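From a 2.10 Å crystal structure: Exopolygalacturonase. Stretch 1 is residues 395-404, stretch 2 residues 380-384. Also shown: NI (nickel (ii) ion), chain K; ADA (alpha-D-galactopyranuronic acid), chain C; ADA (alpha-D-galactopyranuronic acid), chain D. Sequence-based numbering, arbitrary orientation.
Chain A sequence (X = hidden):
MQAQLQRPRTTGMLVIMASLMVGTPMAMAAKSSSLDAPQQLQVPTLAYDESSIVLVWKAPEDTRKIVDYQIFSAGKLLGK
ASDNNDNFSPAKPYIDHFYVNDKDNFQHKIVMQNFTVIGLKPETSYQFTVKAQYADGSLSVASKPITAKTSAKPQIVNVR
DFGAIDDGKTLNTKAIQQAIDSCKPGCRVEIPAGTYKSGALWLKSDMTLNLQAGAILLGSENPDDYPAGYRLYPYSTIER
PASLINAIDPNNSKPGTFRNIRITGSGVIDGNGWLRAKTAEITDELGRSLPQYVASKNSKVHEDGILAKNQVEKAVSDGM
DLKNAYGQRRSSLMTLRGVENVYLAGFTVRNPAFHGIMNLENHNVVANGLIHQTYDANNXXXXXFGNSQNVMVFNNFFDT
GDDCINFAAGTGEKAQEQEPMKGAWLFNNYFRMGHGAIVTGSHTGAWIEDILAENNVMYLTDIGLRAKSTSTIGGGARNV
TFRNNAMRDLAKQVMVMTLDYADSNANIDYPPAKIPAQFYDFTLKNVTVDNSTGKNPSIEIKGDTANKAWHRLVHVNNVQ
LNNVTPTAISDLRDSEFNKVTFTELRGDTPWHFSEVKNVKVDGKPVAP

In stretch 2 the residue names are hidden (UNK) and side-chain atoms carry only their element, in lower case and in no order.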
# COMPACT_ATOMS: atom_id res chain seq x y z
N ASN A 395 -6.91 -7.44 1.12
CA ASN A 395 -7.01 -8.37 -0.02
C ASN A 395 -6.16 -8.05 -1.23
O ASN A 395 -6.39 -8.60 -2.30
CB ASN A 395 -8.47 -8.59 -0.43
CG ASN A 395 -9.29 -9.22 0.67
OD1 ASN A 395 -8.77 -9.52 1.77
ND2 ASN A 395 -10.59 -9.39 0.41
N ASN A 396 -5.18 -7.17 -1.06
CA ASN A 396 -4.29 -6.78 -2.16
C ASN A 396 -3.25 -7.86 -2.43
O ASN A 396 -2.82 -8.53 -1.52
CB ASN A 396 -3.59 -5.45 -1.84
CG ASN A 396 -4.41 -4.21 -2.21
OD1 ASN A 396 -3.87 -3.24 -2.74
ND2 ASN A 396 -5.70 -4.24 -1.94
N PHE A 397 -2.88 -8.03 -3.68
CA PHE A 397 -1.66 -8.76 -4.04
C PHE A 397 -0.59 -7.72 -4.42
O PHE A 397 -0.87 -6.85 -5.23
CB PHE A 397 -1.94 -9.73 -5.21
CG PHE A 397 -0.71 -10.43 -5.77
CD1 PHE A 397 -0.33 -11.69 -5.32
CD2 PHE A 397 0.04 -9.83 -6.79
CE1 PHE A 397 0.78 -12.33 -5.85
CE2 PHE A 397 1.15 -10.47 -7.31
CZ PHE A 397 1.52 -11.71 -6.84
N PHE A 398 0.60 -7.80 -3.83
CA PHE A 398 1.70 -6.84 -4.13
C PHE A 398 2.90 -7.57 -4.72
O PHE A 398 3.43 -8.48 -4.09
CB PHE A 398 2.15 -6.05 -2.90
CG PHE A 398 1.16 -5.05 -2.40
CD1 PHE A 398 1.16 -3.74 -2.88
CD2 PHE A 398 0.23 -5.40 -1.42
CE1 PHE A 398 0.22 -2.80 -2.41
CE2 PHE A 398 -0.68 -4.48 -0.94
CZ PHE A 398 -0.69 -3.18 -1.44
N ASP A 399 3.30 -7.17 -5.93
CA ASP A 399 4.58 -7.55 -6.55
C ASP A 399 5.04 -6.27 -7.29
O ASP A 399 4.60 -5.97 -8.40
CB ASP A 399 4.38 -8.74 -7.52
CG ASP A 399 5.67 -9.42 -7.89
OD1 ASP A 399 6.30 -10.02 -7.00
OD2 ASP A 399 6.05 -9.38 -9.09
N THR A 400 5.90 -5.50 -6.63
CA THR A 400 6.08 -4.10 -6.99
C THR A 400 7.55 -3.79 -7.28
O THR A 400 8.44 -4.50 -6.85
CB THR A 400 5.53 -3.17 -5.87
OG1 THR A 400 6.19 -3.45 -4.64
CG2 THR A 400 4.03 -3.36 -5.66
N GLY A 401 7.79 -2.72 -8.03
CA GLY A 401 9.13 -2.28 -8.36
C GLY A 401 9.81 -1.59 -7.20
O GLY A 401 11.03 -1.54 -7.16
N ASP A 402 9.01 -1.06 -6.27
CA ASP A 402 9.54 -0.38 -5.08
C ASP A 402 8.77 -0.80 -3.83
O ASP A 402 8.36 -1.97 -3.71
CB ASP A 402 9.48 1.15 -5.28
CG ASP A 402 10.61 1.87 -4.56
OD1 ASP A 402 10.49 2.07 -3.34
OD2 ASP A 402 11.62 2.21 -5.22
N ASP A 403 8.58 0.13 -2.89
CA ASP A 403 7.91 -0.20 -1.62
C ASP A 403 6.52 -0.68 -1.99
O ASP A 403 5.95 -0.20 -2.97
CB ASP A 403 7.77 1.03 -0.70
CG ASP A 403 9.12 1.59 -0.24
OD1 ASP A 403 10.11 0.80 -0.17
OD2 ASP A 403 9.18 2.81 0.09
N CYS A 404 5.97 -1.62 -1.23
CA CYS A 404 4.62 -2.09 -1.46
C CYS A 404 3.60 -1.07 -0.98
O CYS A 404 2.79 -0.61 -1.76
CB CYS A 404 4.40 -3.47 -0.82
SG CYS A 404 5.57 -4.77 -1.37
N UNK A 380 8.48 2.22 -8.77
CA UNK A 380 7.10 1.79 -8.96
C UNK A 380 6.56 1.18 -7.69
O UNK A 380 6.39 -0.06 -7.62
N UNK A 381 6.29 2.02 -6.69
CA UNK A 381 5.72 1.52 -5.44
C UNK A 381 4.24 1.21 -5.65
O UNK A 381 3.64 1.72 -6.58
o UNK A 381 6.67 4.62 -3.72
c UNK A 381 5.99 2.40 -4.19
o UNK A 381 5.20 4.29 -5.39
c UNK A 381 5.96 3.88 -4.46
N UNK A 382 3.69 0.34 -4.80
CA UNK A 382 2.31 -0.13 -4.99
C UNK A 382 1.30 0.96 -4.67
O UNK A 382 0.60 1.42 -5.56
N UNK A 383 1.22 1.35 -3.40
CA UNK A 383 0.35 2.44 -2.99
C UNK A 383 1.12 3.40 -2.10
O UNK A 383 1.71 2.98 -1.10
c UNK A 383 -1.72 0.90 -3.08
c UNK A 383 -1.85 3.15 -1.90
c UNK A 383 -2.84 0.16 -2.35
c UNK A 383 -0.94 1.94 -2.25
N UNK A 384 1.14 4.68 -2.49
CA UNK A 384 1.62 5.74 -1.60
C UNK A 384 0.46 6.38 -0.86
O UNK A 384 -0.54 6.72 -1.48
c UNK A 384 2.36 6.83 -2.38
c UNK A 384 3.65 6.39 -2.97
o UNK A 384 5.47 7.22 -4.16
o UNK A 384 3.83 8.61 -3.76
c UNK A 384 4.36 7.48 -3.68
NI NI K . 12.55 -2.96 -7.00
C1 ADA C . 11.52 4.94 -2.85
C2 ADA C . 10.48 5.81 -3.59
C3 ADA C . 11.19 7.14 -3.96
C4 ADA C . 11.34 7.91 -2.64
C5 ADA C . 12.28 7.07 -1.75
C6 ADA C . 12.45 7.72 -0.36
O1 ADA C . 12.74 4.73 -3.62
O2 ADA C . 9.90 5.17 -4.70
O3 ADA C . 10.52 7.88 -5.01
O4 ADA C . 10.05 7.95 -1.98
O5 ADA C . 11.81 5.66 -1.61
O6B ADA C . 11.59 7.47 0.52
O6A ADA C . 13.45 8.46 -0.18
C1 ADA D . 9.69 9.20 -1.36
C2 ADA D . 8.38 8.95 -0.59
C3 ADA D . 7.31 8.54 -1.63
C4 ADA D . 7.13 9.67 -2.69
C5 ADA D . 8.48 9.95 -3.38
C6 ADA D . 8.54 11.07 -4.46
O2 ADA D . 8.55 7.95 0.43
O3 ADA D . 6.08 8.22 -0.98
O4 ADA D . 6.61 10.87 -2.09
O5 ADA D . 9.52 10.22 -2.40
O6B ADA D . 9.47 11.90 -4.35
O6A ADA D . 7.68 11.09 -5.37
O HOH W 1 10.99 -4.69 -6.37
O HOH W 2 14.30 -4.30 -7.00
O HOH W 3 14.09 -1.19 -7.89

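Position 380 has no side-chain atoms, not even a CB. Its carbonyl O faces the turn of stretch 1. It accepts two weak hydrogen bonds, from Gly 401 N at 3.0 Å and from Asp 402 N at 3.1 Å. The same O lies 3.7 Å from Thr 400 CB. The absence of any side chain makes this Gly 380. Gly 401 is its nearest partner along the backbone, with the two CA atoms 4.6 Å apart.

Position 381 has four side-chain atoms, two carbons and two oxygens. Both oxygens sit on the second carbon, so the group is a short carboxylate. The CA-to-CB bond points sideways relative to stretch 1. Asp 402 packs alongside: its CB is 3.6 Å from the backbone N of position 381 and 3.9 Å from the CB there. One more CH2 between the CB and the carboxylate would make a glutamate; here the carboxyl carbon is bonded directly to the CB, so the residue is Asp 381. Chi1 is 38°, in the p well. Asp 381 OD2 accepts a weak hydrogen bond from O2 of the chain C sugar at 3.4 Å.

Position 382 again has no side-chain atoms. Its N donates to Asp 403 O at 3.0 Å. Its CA lies 3.3 Å from Cys 404 O, 3.7 Å from Thr 400 CG2 and 4.3 Å from Phe 398 CE1. The residue is Gly 382. There is no room for a CB on the side facing stretch 1: an ideally placed one would clash with Cys 404 O at 2.6 Å and with Phe 398 CD1 at 2.8 Å.

Position 383 has four carbons and no other side-chain atoms. The chain forks at the first carbon, and one arm is two carbons long. The CA-to-CB bond points sideways, but the end of the side chain comes nearer to stretch 1. The end carbon of the longer arm lies 4.1 Å from Phe 398 CZ, near the plane of the ring at its edge, and 3.6 Å from Asn 396 OD1. The backbone N donates to Cys 404 O at 3.0 Å, with an angle of 159°. A fork at the first carbon with a two-carbon arm is isoleucine, Ile 383; the end atom is CD1.

Position 384 has three carbons in a row, and the third carries two oxygens. It makes no contact with stretch 1. The longer carboxylate chain identifies Glu 384. Its CD lies 3.3 Å from O3 of the chain D sugar.

The nickel ion binds Gly 401 O at 2.1 Å. The contact is held mainly by backbone. Gly 380 offers an acceptor to the turn, while Gly 382 and Ile 383 donate to successive carbonyls of stretch 1. The missing side chain at Gly 382 lets the chains come close, and Phe 398 and Ile 383 add an apolar contact. Asp 381 and Asp 402 both reach the chain C sugar; Asp 402 OD2 accepts from its O1 at 3.2 Å. Such sugar contacts fit the name exopolygalacturonase.

Stretch 2 (380-384) GDGIE
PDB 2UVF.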